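Local structure of glucose dehydrogenase (Serratia sp. FS14, 7CDY) at residues G167-P170 and P171-W175. The protein is a bacterial enzyme of the glucose/sorbosone dehydrogenase family, built as a beta-propeller and carrying a bound calcium ion. Residues are numbered along the deposited sequence; the frame is centred on the assembly and turned at random.
Sequences GAVP and PDNPW
P170 and N173 close a type I beta turn, in which the N173 N-H reaches back over P171 and D172 to P170 O (N173 N to P170 O 3.1 Å). The bond is nearly straight at hydrogen, 166°. P171 takes the first inner corner of the turn, where its ring already restricts phi to the value required.

The buried ring of P170 meets the side chains of both N173 and D172. The carboxamide of N173 crosses it at a slant, with P170 CD 3.8 Å from N173 ND2 and P170 CG 3.8 Å from N173 OD1, so both ends of the amide rest against methylene carbons. Its polar needs are met elsewhere: OD1 accepts a hydrogen bond from R162 and ND2 donates one to P183 O, and together these fix which way round the amide lies. The carboxylate of D172 reaches the same ring at another carbon, with D172 OD1 3.6 Å from P170 CB. A chi1 of 56° places CG between the backbone N and the carbonyl carbon and swings the carboxylate back beside P170, where OD1 also forms a salt bridge with R162. R162 NH2 thus bridges the third and fourth turn positions, D172 and N173. At the margin, V169 CG1 lies 4.2 Å from N173 ND2, while Y136 packs on P170 from outside the turn.

This is a proline-rich type I turn in the long connection between propeller strands 160-163 and 185-187, tied by R162 to the first of them.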
loop_
_atom_site.group_PDB
_atom_site.type_symbol
_atom_site.label_atom_id
_atom_site.label_comp_id
_atom_site.label_asym_id
_atom_site.label_seq_id
_atom_site.Cartn_x
_atom_site.Cartn_y
_atom_site.Cartn_z
ATOM N N GLY A 167 -10.421 -9.052 11.873
ATOM C CA GLY A 167 -9.057 -9.386 12.225
ATOM C C GLY A 167 -8.831 -10.823 12.634
ATOM O O GLY A 167 -7.734 -11.147 13.096
ATOM N N ALA A 168 -9.823 -11.696 12.477
ATOM C CA ALA A 168 -9.626 -13.097 12.809
ATOM C C ALA A 168 -8.906 -13.817 11.673
ATOM O O ALA A 168 -8.873 -13.356 10.533
ATOM C CB ALA A 168 -10.975 -13.769 13.084
ATOM N N VAL A 169 -8.337 -14.976 11.995
ATOM C CA VAL A 169 -7.657 -15.810 11.004
ATOM C C VAL A 169 -8.671 -16.654 10.243
ATOM O O VAL A 169 -9.376 -17.467 10.864
ATOM C CB VAL A 169 -6.633 -16.734 11.674
ATOM C CG1 VAL A 169 -5.994 -17.650 10.636
ATOM C CG2 VAL A 169 -5.575 -15.910 12.384
ATOM N N PRO A 170 -8.775 -16.527 8.924
ATOM C CA PRO A 170 -9.592 -17.460 8.145
ATOM C C PRO A 170 -9.007 -18.859 8.211
ATOM O O PRO A 170 -7.787 -19.043 8.059
ATOM C CB PRO A 170 -9.511 -16.898 6.717
ATOM C CG PRO A 170 -9.048 -15.470 6.891
ATOM C CD PRO A 170 -8.150 -15.500 8.072
ATOM N N PRO A 171 -9.837 -19.882 8.432
ATOM C CA PRO A 171 -9.289 -21.232 8.654
ATOM C C PRO A 171 -8.653 -21.860 7.424
ATOM O O PRO A 171 -7.958 -22.872 7.569
ATOM C CB PRO A 171 -10.499 -22.037 9.146
ATOM C CG PRO A 171 -11.678 -21.315 8.605
ATOM C CD PRO A 171 -11.305 -19.846 8.570
ATOM N N ASP A 172 -8.868 -21.319 6.230
ATOM C CA ASP A 172 -8.209 -21.831 5.037
ATOM C C ASP A 172 -6.947 -21.056 4.668
ATOM O O ASP A 172 -6.396 -21.278 3.582
ATOM C CB ASP A 172 -9.182 -21.909 3.860
ATOM C CG ASP A 172 -9.848 -20.580 3.551
ATOM O OD1 ASP A 172 -9.887 -19.694 4.431
ATOM O OD2 ASP A 172 -10.347 -20.434 2.418
ATOM N N ASN A 173 -6.468 -20.170 5.544
ATOM C CA ASN A 173 -5.162 -19.566 5.313
ATOM C C ASN A 173 -4.108 -20.674 5.224
ATOM O O ASN A 173 -4.236 -21.722 5.868
ATOM C CB ASN A 173 -4.819 -18.589 6.440
ATOM C CG ASN A 173 -5.158 -17.146 6.107
ATOM O OD1 ASN A 173 -5.902 -16.860 5.171
ATOM N ND2 ASN A 173 -4.612 -16.229 6.900
ATOM N N PRO A 174 -3.046 -20.460 4.447
ATOM C CA PRO A 174 -2.178 -21.588 4.050
ATOM C C PRO A 174 -1.426 -22.235 5.189
ATOM O O PRO A 174 -1.103 -23.431 5.093
ATOM C CB PRO A 174 -1.219 -20.957 3.028
ATOM C CG PRO A 174 -1.277 -19.470 3.314
ATOM C CD PRO A 174 -2.693 -19.214 3.738
ATOM N N TRP A 175 -1.118 -21.503 6.252
ATOM C CA TRP A 175 -0.281 -22.000 7.331
ATOM C C TRP A 175 -1.066 -22.372 8.589
ATOM O O TRP A 175 -0.449 -22.694 9.610
ATOM C CB TRP A 175 0.813 -20.983 7.674
ATOM C CG TRP A 175 1.908 -20.846 6.648
ATOM C CD1 TRP A 175 2.117 -21.628 5.543
ATOM C CD2 TRP A 175 2.949 -19.868 6.657
ATOM N NE1 TRP A 175 3.231 -21.176 4.856
ATOM C CE2 TRP A 175 3.763 -20.108 5.529
ATOM C CE3 TRP A 175 3.281 -18.818 7.515
ATOM C CZ2 TRP A 175 4.877 -19.320 5.234
ATOM C CZ3 TRP A 175 4.390 -18.050 7.229
ATOM C CH2 TRP A 175 5.174 -18.300 6.094
#